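Long-range contacts in putative TOXIN related protein (Parabacteroides distasonis ATCC 8503, PDB 3K0Y), which is of unknown function but, as a putative toxin-related member of the NigD-like family, joins an OB-type domain to a beta-sandwich domain: residues I11-A16 with R53-F58; N24-R29 with P44-K49; N57-A62 with K77-H82. All coordinates share one frame; numbering follows the deposited sequence. Where two conformers were deposited one is given.

Contact 1: residues I11-A16 with R53-F58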
loop_
_atom_site.group_PDB
_atom_site.type_symbol
_atom_site.label_atom_id
_atom_site.label_comp_id
_atom_site.label_asym_id
_atom_site.label_seq_id
_atom_site.Cartn_x
_atom_site.Cartn_y
_atom_site.Cartn_z
ATOM N N ILE A 11 7.288 19.691 12.059
ATOM C CA ILE A 11 7.631 18.694 11.053
ATOM C C ILE A 11 6.723 17.485 11.210
ATOM O O ILE A 11 6.616 16.936 12.294
ATOM C CB ILE A 11 9.097 18.264 11.213
ATOM C CG1 ILE A 11 10.023 19.313 10.584
ATOM C CG2 ILE A 11 9.341 16.922 10.573
ATOM C CD1 ILE A 11 9.686 20.740 10.975
ATOM N N TRP A 12 6.078 17.078 10.113
ATOM C CA TRP A 12 5.255 15.874 10.071
ATOM C C TRP A 12 5.821 14.859 9.060
ATOM O O TRP A 12 6.366 15.233 8.018
ATOM C CB TRP A 12 3.832 16.235 9.669
ATOM C CG TRP A 12 3.140 17.173 10.601
ATOM C CD1 TRP A 12 2.818 18.478 10.359
ATOM C CD2 TRP A 12 2.676 16.888 11.930
ATOM N NE1 TRP A 12 2.191 19.020 11.444
ATOM C CE2 TRP A 12 2.093 18.072 12.430
ATOM C CE3 TRP A 12 2.712 15.753 12.750
ATOM C CZ2 TRP A 12 1.543 18.157 13.720
ATOM C CZ3 TRP A 12 2.161 15.832 14.030
ATOM C CH2 TRP A 12 1.585 17.030 14.500
ATOM N N ILE A 13 5.694 13.575 9.370
ATOM C CA ILE A 13 6.012 12.532 8.418
ATOM C C ILE A 13 4.790 11.672 8.274
ATOM O O ILE A 13 4.228 11.243 9.257
ATOM C CB ILE A 13 7.236 11.709 8.819
ATOM C CG1 ILE A 13 8.387 12.656 9.229
ATOM C CG2 ILE A 13 7.686 10.849 7.614
ATOM C CD1 ILE A 13 9.782 12.003 9.357
ATOM N N ALA A 14 4.348 11.466 7.034
ATOM C CA ALA A 14 3.144 10.681 6.762
ATOM C C ALA A 14 3.145 10.058 5.349
ATOM O O ALA A 14 3.838 10.547 4.439
ATOM C CB ALA A 14 1.901 11.564 6.966
ATOM N N VAL A 15 2.371 8.979 5.185
ATOM C CA VAL A 15 2.110 8.394 3.894
ATOM C C VAL A 15 0.958 9.222 3.280
ATOM O O VAL A 15 -0.017 9.530 3.982
ATOM C CB VAL A 15 1.831 6.857 3.997
ATOM C CG1 VAL A 15 1.448 6.226 2.620
ATOM C CG2 VAL A 15 3.035 6.140 4.586
ATOM N N ALA A 16 1.131 9.659 2.026
ATOM C CA ALA A 16 0.145 10.453 1.292
ATOM C C ALA A 16 -0.044 9.902 -0.105
ATOM O O ALA A 16 0.895 9.349 -0.697
ATOM C CB ALA A 16 0.609 11.902 1.151
ATOM N N ARG A 53 1.603 6.502 -4.040
ATOM C CA ARG A 53 1.759 6.975 -2.652
ATOM C C ARG A 53 3.207 7.350 -2.415
ATOM O O ARG A 53 4.100 6.897 -3.151
ATOM C CB ARG A 53 1.333 5.903 -1.672
ATOM C CG ARG A 53 -0.064 5.395 -1.899
ATOM C CD ARG A 53 -0.781 5.145 -0.551
ATOM N NE ARG A 53 -1.424 6.370 -0.100
ATOM C CZ ARG A 53 -1.866 6.570 1.143
ATOM N NH1 ARG A 53 -1.708 5.635 2.076
ATOM N NH2 ARG A 53 -2.473 7.688 1.430
ATOM N N ALA A 54 3.434 8.146 -1.386
ATOM C CA ALA A 54 4.765 8.626 -1.049
ATOM C C ALA A 54 4.864 8.841 0.456
ATOM O O ALA A 54 3.864 9.082 1.114
ATOM C CB ALA A 54 5.101 9.917 -1.780
ATOM N N LEU A 55 6.062 8.670 0.978
ATOM C CA LEU A 55 6.402 9.107 2.311
ATOM C C LEU A 55 6.832 10.580 2.206
ATOM O O LEU A 55 7.804 10.911 1.506
ATOM C CB LEU A 55 7.528 8.221 2.869
ATOM C CG LEU A 55 7.834 8.363 4.363
ATOM C CD1 LEU A 55 6.642 7.950 5.229
ATOM C CD2 LEU A 55 9.112 7.528 4.686
ATOM N N VAL A 56 6.093 11.451 2.876
ATOM C CA VAL A 56 6.273 12.882 2.781
ATOM C C VAL A 56 6.668 13.522 4.120
ATOM O O VAL A 56 5.996 13.323 5.118
ATOM C CB VAL A 56 4.989 13.576 2.275
ATOM C CG1 VAL A 56 5.234 15.060 2.106
ATOM C CG2 VAL A 56 4.495 12.937 0.922
ATOM N N ASN A 57 7.748 14.308 4.100
ATOM C CA ASN A 57 8.194 15.119 5.224
ATOM C C ASN A 57 7.768 16.548 4.884
ATOM O O ASN A 57 8.209 17.108 3.872
ATOM C CB ASN A 57 9.703 15.018 5.362
ATOM C CG ASN A 57 10.266 15.793 6.602
ATOM O OD1 ASN A 57 9.705 16.797 7.065
ATOM N ND2 ASN A 57 11.375 15.295 7.129
ATOM N N PHE A 58 6.845 17.097 5.668
ATOM C CA PHE A 58 6.257 18.386 5.361
ATOM C C PHE A 58 6.112 19.267 6.624
ATOM O O PHE A 58 6.068 18.776 7.761
ATOM C CB PHE A 58 4.907 18.219 4.633
ATOM C CG PHE A 58 3.835 17.549 5.458
ATOM C CD1 PHE A 58 3.733 16.163 5.502
ATOM C CD2 PHE A 58 2.929 18.304 6.210
ATOM C CE1 PHE A 58 2.764 15.544 6.269
ATOM C CE2 PHE A 58 1.943 17.674 6.974
ATOM C CZ PHE A 58 1.865 16.285 6.993
#

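Contact 2: residues N24-R29 with P44-K49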
loop_
_atom_site.group_PDB
_atom_site.type_symbol
_atom_site.label_atom_id
_atom_site.label_comp_id
_atom_site.label_asym_id
_atom_site.label_seq_id
_atom_site.Cartn_x
_atom_site.Cartn_y
_atom_site.Cartn_z
ATOM N N ASN A 24 3.853 19.642 -13.523
ATOM C CA ASN A 24 4.421 19.048 -12.330
ATOM C C ASN A 24 3.691 19.512 -11.078
ATOM O O ASN A 24 4.261 19.440 -9.986
ATOM C CB ASN A 24 5.919 19.403 -12.221
ATOM C CG ASN A 24 6.779 18.697 -13.273
ATOM O OD1 ASN A 24 6.293 17.861 -14.066
ATOM N ND2 ASN A 24 8.065 19.029 -13.283
ATOM N N VAL A 25 2.444 19.974 -11.235
ATOM C CA VAL A 25 1.598 20.404 -10.099
ATOM C C VAL A 25 0.769 19.252 -9.522
ATOM O O VAL A 25 0.199 18.442 -10.248
ATOM C CB VAL A 25 0.621 21.582 -10.469
ATOM C CG1 VAL A 25 -0.254 21.964 -9.280
ATOM C CG2 VAL A 25 1.388 22.807 -10.959
ATOM N N TYR A 26 0.675 19.220 -8.197
ATOM C CA TYR A 26 -0.002 18.127 -7.495
ATOM C C TYR A 26 -0.395 18.559 -6.105
ATOM O O TYR A 26 0.228 19.444 -5.528
ATOM C CB TYR A 26 0.931 16.902 -7.411
ATOM C CG TYR A 26 2.158 17.098 -6.533
ATOM C CD1 TYR A 26 3.307 17.745 -7.006
ATOM C CD2 TYR A 26 2.157 16.653 -5.217
ATOM C CE1 TYR A 26 4.434 17.931 -6.187
ATOM C CE2 TYR A 26 3.271 16.825 -4.385
ATOM C CZ TYR A 26 4.403 17.457 -4.878
ATOM O OH TYR A 26 5.474 17.607 -4.033
ATOM N N TYR A 27 -1.423 17.930 -5.556
ATOM C CA TYR A 27 -1.656 18.035 -4.108
ATOM C C TYR A 27 -1.550 16.653 -3.462
ATOM O O TYR A 27 -1.400 15.662 -4.147
ATOM C CB TYR A 27 -2.958 18.760 -3.783
ATOM C CG TYR A 27 -4.228 18.027 -4.088
ATOM C CD1 TYR A 27 -4.805 17.191 -3.155
ATOM C CD2 TYR A 27 -4.882 18.215 -5.285
ATOM C CE1 TYR A 27 -5.971 16.550 -3.414
ATOM C CE2 TYR A 27 -6.060 17.582 -5.556
ATOM C CZ TYR A 27 -6.602 16.756 -4.621
ATOM O OH TYR A 27 -7.772 16.110 -4.892
ATOM N N LEU A 28 -1.564 16.610 -2.146
ATOM C CA LEU A 28 -1.370 15.367 -1.402
ATOM C C LEU A 28 -2.601 15.070 -0.604
ATOM O O LEU A 28 -3.127 15.975 0.060
ATOM C CB LEU A 28 -0.186 15.492 -0.455
ATOM C CG LEU A 28 1.149 15.697 -1.155
ATOM C CD1 LEU A 28 2.133 16.247 -0.162
ATOM C CD2 LEU A 28 1.648 14.397 -1.760
ATOM N N ARG A 29 -3.049 13.815 -0.644
ATOM C CA ARG A 29 -4.219 13.360 0.128
ATOM C C ARG A 29 -3.786 12.427 1.277
ATOM O O ARG A 29 -3.182 11.398 1.043
ATOM C CB ARG A 29 -5.233 12.664 -0.796
ATOM C CG ARG A 29 -6.584 12.439 -0.100
ATOM C CD ARG A 29 -7.716 12.159 -1.045
ATOM N NE ARG A 29 -7.439 10.963 -1.833
ATOM C CZ ARG A 29 -7.275 10.926 -3.158
ATOM N NH1 ARG A 29 -7.407 12.007 -3.890
ATOM N NH2 ARG A 29 -6.987 9.781 -3.748
ATOM N N PRO A 44 11.410 20.803 -6.593
ATOM C CA PRO A 44 10.483 21.351 -7.576
ATOM C C PRO A 44 10.362 20.526 -8.864
ATOM O O PRO A 44 9.424 20.751 -9.630
ATOM C CB PRO A 44 11.052 22.748 -7.860
ATOM C CG PRO A 44 12.511 22.621 -7.530
ATOM C CD PRO A 44 12.562 21.683 -6.355
ATOM N N ASN A 45 11.282 19.579 -9.086
ATOM C CA ASN A 45 11.297 18.771 -10.300
ATOM C C ASN A 45 10.661 17.403 -10.097
ATOM O O ASN A 45 10.804 16.528 -10.923
ATOM C CB ASN A 45 12.742 18.617 -10.816
ATOM C CG ASN A 45 13.354 19.934 -11.240
ATOM O OD1 ASN A 45 12.676 20.771 -11.801
ATOM N ND2 ASN A 45 14.632 20.128 -10.948
ATOM N N TYR A 46 9.945 17.238 -8.995
ATOM C CA TYR A 46 9.224 16.016 -8.676
ATOM C C TYR A 46 8.148 15.801 -9.728
ATOM O O TYR A 46 7.437 16.738 -10.082
ATOM C CB TYR A 46 8.569 16.160 -7.278
ATOM C CG TYR A 46 7.747 14.960 -6.890
ATOM C CD1 TYR A 46 8.361 13.784 -6.465
ATOM C CD2 TYR A 46 6.370 14.974 -7.000
ATOM C CE1 TYR A 46 7.615 12.661 -6.148
ATOM C CE2 TYR A 46 5.618 13.859 -6.669
ATOM C CZ TYR A 46 6.256 12.696 -6.256
ATOM O OH TYR A 46 5.513 11.576 -5.905
ATOM N N GLN A 47 8.013 14.581 -10.206
ATOM C CA GLN A 47 7.014 14.279 -11.217
ATOM C C GLN A 47 5.830 13.527 -10.581
ATOM O O GLN A 47 5.951 12.373 -10.223
ATOM C CB GLN A 47 7.633 13.482 -12.369
ATOM C CG GLN A 47 6.648 13.132 -13.523
ATOM C CD GLN A 47 6.128 14.364 -14.306
ATOM O OE1 GLN A 47 4.905 14.543 -14.442
ATOM N NE2 GLN A 47 7.046 15.214 -14.808
ATOM N N PRO A 48 4.706 14.222 -10.379
ATOM C CA PRO A 48 3.584 13.544 -9.791
ATOM C C PRO A 48 2.968 12.592 -10.785
ATOM O O PRO A 48 2.981 12.870 -11.990
ATOM C CB PRO A 48 2.634 14.682 -9.408
ATOM C CG PRO A 48 3.014 15.835 -10.331
ATOM C CD PRO A 48 4.437 15.630 -10.701
ATOM N N LYS A 49 2.523 11.446 -10.285
ATOM C CA LYS A 49 1.891 10.421 -11.079
ATOM C C LYS A 49 0.527 10.080 -10.482
ATOM O O LYS A 49 0.338 10.201 -9.278
ATOM C CB LYS A 49 2.745 9.155 -11.119
ATOM C CG LYS A 49 4.061 9.268 -11.871
ATOM C CD LYS A 49 5.071 8.233 -11.280
ATOM C CE LYS A 49 6.481 8.408 -11.889
ATOM N NZ LYS A 49 7.503 8.123 -10.813
#

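Contact 3: residues N57-A62 with K77-H82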
loop_
_atom_site.group_PDB
_atom_site.type_symbol
_atom_site.label_atom_id
_atom_site.label_comp_id
_atom_site.label_asym_id
_atom_site.label_seq_id
_atom_site.Cartn_x
_atom_site.Cartn_y
_atom_site.Cartn_z
ATOM N N ASN A 57 7.748 14.308 4.100
ATOM C CA ASN A 57 8.194 15.119 5.224
ATOM C C ASN A 57 7.768 16.548 4.884
ATOM O O ASN A 57 8.209 17.108 3.872
ATOM C CB ASN A 57 9.703 15.018 5.362
ATOM C CG ASN A 57 10.266 15.793 6.602
ATOM O OD1 ASN A 57 9.705 16.797 7.065
ATOM N ND2 ASN A 57 11.375 15.295 7.129
ATOM N N PHE A 58 6.845 17.097 5.668
ATOM C CA PHE A 58 6.257 18.386 5.361
ATOM C C PHE A 58 6.112 19.267 6.624
ATOM O O PHE A 58 6.068 18.776 7.761
ATOM C CB PHE A 58 4.907 18.219 4.633
ATOM C CG PHE A 58 3.835 17.549 5.458
ATOM C CD1 PHE A 58 3.733 16.163 5.502
ATOM C CD2 PHE A 58 2.929 18.304 6.210
ATOM C CE1 PHE A 58 2.764 15.544 6.269
ATOM C CE2 PHE A 58 1.943 17.674 6.974
ATOM C CZ PHE A 58 1.865 16.285 6.993
ATOM N N THR A 59 6.053 20.568 6.382
ATOM C CA THR A 59 5.866 21.584 7.413
ATOM C C THR A 59 4.610 22.369 7.054
ATOM O O THR A 59 4.474 22.859 5.935
ATOM C CB THR A 59 7.060 22.526 7.444
ATOM O OG1 THR A 59 8.254 21.779 7.723
ATOM C CG2 THR A 59 6.878 23.652 8.507
ATOM N N ILE A 60 3.687 22.471 8.004
ATOM C CA ILE A 60 2.432 23.183 7.796
ATOM C C ILE A 60 2.697 24.687 7.790
ATOM O O ILE A 60 3.342 25.183 8.695
ATOM C CB ILE A 60 1.443 22.864 8.931
ATOM C CG1 ILE A 60 0.943 21.415 8.810
ATOM C CG2 ILE A 60 0.298 23.903 8.958
ATOM C CD1 ILE A 60 -0.403 21.240 8.104
ATOM N N LEU A 61 2.197 25.394 6.778
ATOM C CA LEU A 61 2.431 26.837 6.638
ATOM C C LEU A 61 1.226 27.684 7.058
ATOM O O LEU A 61 1.386 28.837 7.491
ATOM C CB LEU A 61 2.805 27.182 5.199
ATOM C CG LEU A 61 4.074 26.537 4.628
ATOM C CD1 LEU A 61 4.350 27.066 3.216
ATOM C CD2 LEU A 61 5.275 26.781 5.542
ATOM N N ALA A 62 0.026 27.117 6.906
ATOM C CA ALA A 62 -1.203 27.824 7.242
ATOM C C ALA A 62 -2.385 26.861 7.166
ATOM O O ALA A 62 -2.514 26.109 6.199
ATOM C CB ALA A 62 -1.414 29.039 6.315
ATOM N N LYS A 77 4.920 23.188 3.061
ATOM C CA LYS A 77 6.203 23.022 2.399
ATOM C C LYS A 77 6.547 21.527 2.394
ATOM O O LYS A 77 6.618 20.885 3.452
ATOM C CB LYS A 77 7.302 23.768 3.116
ATOM C CG LYS A 77 8.684 23.574 2.494
ATOM C CD LYS A 77 9.705 24.445 3.195
ATOM C CE LYS A 77 11.114 24.014 2.864
ATOM N NZ LYS A 77 11.506 24.380 1.488
ATOM N N VAL A 78 6.727 20.979 1.201
ATOM C CA VAL A 78 7.267 19.649 1.041
ATOM C C VAL A 78 8.760 19.734 1.329
ATOM O O VAL A 78 9.489 20.367 0.603
ATOM C CB VAL A 78 7.015 19.130 -0.409
ATOM C CG1 VAL A 78 7.748 17.801 -0.667
ATOM C CG2 VAL A 78 5.495 18.984 -0.649
ATOM N N ASN A 79 9.206 19.137 2.422
ATOM C CA ASN A 79 10.632 19.096 2.725
ATOM C C ASN A 79 11.304 17.961 1.986
ATOM O O ASN A 79 12.416 18.122 1.474
ATOM C CB ASN A 79 10.869 18.949 4.214
ATOM C CG ASN A 79 10.193 20.072 5.032
ATOM O OD1 ASN A 79 10.295 21.253 4.693
ATOM N ND2 ASN A 79 9.476 19.689 6.080
ATOM N N ALA A 80 10.640 16.809 1.951
ATOM C CA ALA A 80 11.127 15.666 1.184
ATOM C C ALA A 80 9.942 14.787 0.786
ATOM O O ALA A 80 8.898 14.830 1.389
ATOM C CB ALA A 80 12.184 14.855 1.989
ATOM N N ILE A 81 10.106 14.010 -0.263
ATOM C CA ILE A 81 9.033 13.149 -0.727
ATOM C C ILE A 81 9.707 11.940 -1.377
ATOM O O ILE A 81 10.509 12.080 -2.322
ATOM C CB ILE A 81 8.070 13.919 -1.672
ATOM C CG1 ILE A 81 7.020 12.986 -2.268
ATOM C CG2 ILE A 81 8.880 14.634 -2.775
ATOM C CD1 ILE A 81 5.827 13.717 -2.809
ATOM N N HIS A 82 9.438 10.778 -0.790
ATOM C CA HIS A 82 10.014 9.512 -1.215
ATOM C C HIS A 82 8.892 8.579 -1.650
ATOM O O HIS A 82 8.119 8.124 -0.821
ATOM C CB HIS A 82 10.782 8.879 -0.053
ATOM C CG HIS A 82 11.641 9.841 0.707
ATOM N ND1 HIS A 82 12.772 10.405 0.172
ATOM C CD2 HIS A 82 11.543 10.317 1.976
ATOM C CE1 HIS A 82 13.330 11.201 1.071
ATOM N NE2 HIS A 82 12.610 11.152 2.175
#

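Contact 1: residues I11-A16 with R53-F58
From Trp-12 to Ala-16 the strand runs antiparallel to Ala-54 to Phe-58, the two short axes at 162° and 4.7 Å apart at their closest, with Trp-12/Phe-58, Ala-14/Val-56 and Ala-16/Ala-54 as hydrogen-bonded pairs. Each of these three pairs closes both of its N-H to O bonds; the one from Trp-12 N to Phe-58 O is 2.9 Å long and almost straight. Between them, CA-H groups of Ile-13, Val-15, Arg-53 and Asn-57 lean on carbonyl oxygens across the ladder.

On the face that carries Trp-12, Ala-14 and Ala-16, the main side-chain contact is a CH-pi one. Phe-58 holds CG between its own backbone N and carbonyl carbon (chi1 64°), and its ring lies beneath the Trp-12 methylene: Trp-12 CB sits 3.6 Å from the Phe-58 ring centroid, over the face but displaced toward CZ. The indole itself leads away, its five-membered ring meeting the phenyl obliquely with planes at 34°. Ala-14 CB reaches the same phenyl at its edge, 4.1 Å from Phe-58 CE1, and Ala-16 CB touches Val-56 CG2.

The other face is aliphatic along its middle, where Leu-55 CD1 meets Ile-13 CG2 at 3.9 Å and Val-15 CG2 at 4.1 Å. At one end, Val-15 CG1 comes over a face of the Arg-53 guanidinium, 3.3 Å from Arg-53 NH1. That bent side chain is held by Thr-17 at NE, Asn-121 at NH1 and a salt bridge from NH2 to Asp-31, which together fix how the flat group is turned. Strand 52-62, antiparallel both to strand 11-22 and to strand 74-88, is part of a curled mixed sheet consistent with an OB-type domain.

Contact 2: residues N24-R29 with P44-K49
Tyr-26 places CG between its backbone N and carbonyl carbon (chi1 67°), whereas Tyr-46 has CG anti to its backbone N (chi1 177°), and with these settings the two phenol rings come together although one belongs to a strand and the other to a loop. They meet obliquely, centroids 5.2 Å apart and planes at 54°. Tyr-46 presents its CD2-CE2 side to one face of the Tyr-26 ring: CD2 is 3.6 Å from Tyr-26 CE1, and CE2 stands over the centre of that ring.

Pro-48 packs against the root of the same tyrosine. Its CB lies 3.4 Å from Tyr-26 CB, its CG comes 3.8 Å from Tyr-26 CD1, and the two side chains cross at about a right angle. The pyrrolidine ring also continues toward Asn-24, with Pro-48 CD 3.8 Å from Asn-24 CA. There the Asn-24 side chain lies beside the loop backbone, its CB 3.7 Å from Tyr-46 O.

Between strand 25-30 and the loop joining strands 40-41 and 52-62, the part formed by Tyr-26, Tyr-46 and Pro-48 is thus apolar, while Asn-24 brings a polar side chain to the rest. Strand 11-22 adds Val-18, which touches both Tyr-46 and Pro-48. Strand 74-88 brings Val-78 against Tyr-26 and Ile-81 against Tyr-46, and its Asn-83 OD1 is hydrogen-bonded to Tyr-46 OH, while Pro-38 of strand 35-38 also packs on Tyr-26.

Contact 3: residues N57-A62 with K77-H82
Asn-57 O is gripped by two backbone N-H groups from successive residues, Asn-79 N at 2.7 Å and Ala-80 N at 3.1 Å. The second bond arrives in the carbonyl plane on a lone pair; the shorter one is more bent, 141° at its hydrogen. Asn-57 N returns a bond to Ala-80 O. Two residues of strand 74-88 therefore face a single residue of strand 52-62, and the register slips by one before the regular ladder resumes: Phe-58 stands across from Val-78 as a non-hydrogen-bonded pair, then Thr-59 and Lys-77 exchange both of their backbone hydrogen bonds.

The extra residue, Asn-79, puts its side chain to use. Its CG is anti to its own carbonyl carbon (chi1 -57°), and the amide crosses toward strand 52-62, where ND2 gives a hydrogen bond to each of two side chains. One goes to Thr-59 OG1 at 2.9 Å, nearly straight and with the oxygen in the Asn-79 amide plane. The other, 3.1 Å long, goes to Asn-57 OD1; here the donor stands above the acceptor's carbonyl plane, and the two amides are turned 82° apart. Both N-H groups of one amide are thus taken up, tying together the side chains of Asn-57 and Thr-59, two residues apart on the same strand.

Asn-57 CB and Ala-80 CB pack at 4.2 Å. Toward the end of the hairpin, Leu-61 CG comes within 3.8 Å of Lys-77 N. Lys-77 NZ turns elsewhere and bonds to Asn-42 OD1, while Asn-42 ND2 is bonded to Asn-79 O. Asn-79 and Ala-80 both standing opposite Asn-57 make this a classic beta bulge, here in the hairpin of strands 52-62 and 74-88; such bulges accentuate strand twist, consistent with the curled sheet of an OB-type domain.

Overall arrangement
Contacts 1 and 3 lie in the curled sheet of the N-terminal NigD-like OB domain, and contact 2 joins one of its strands, 25-30, to the loop before strand 52-62; all three are on one side of the chain's centre. Contacts 1 and 3 have centres about 7 Å apart and share Asn-57 and Phe-58, so strand 52-62 pairs with strand 11-22 on one edge and strand 74-88 on the other. Contact 2, centred about 13 Å from contact 1 and 12 Å from contact 3, closes within the chain between the segments of contact 1, before the hairpin of contact 3 forms. Leu-28 packs on Ala-16 and Val-56, and Ile-81 of contact 3 meets both tyrosines of contact 2, giving the three a common apolar interior.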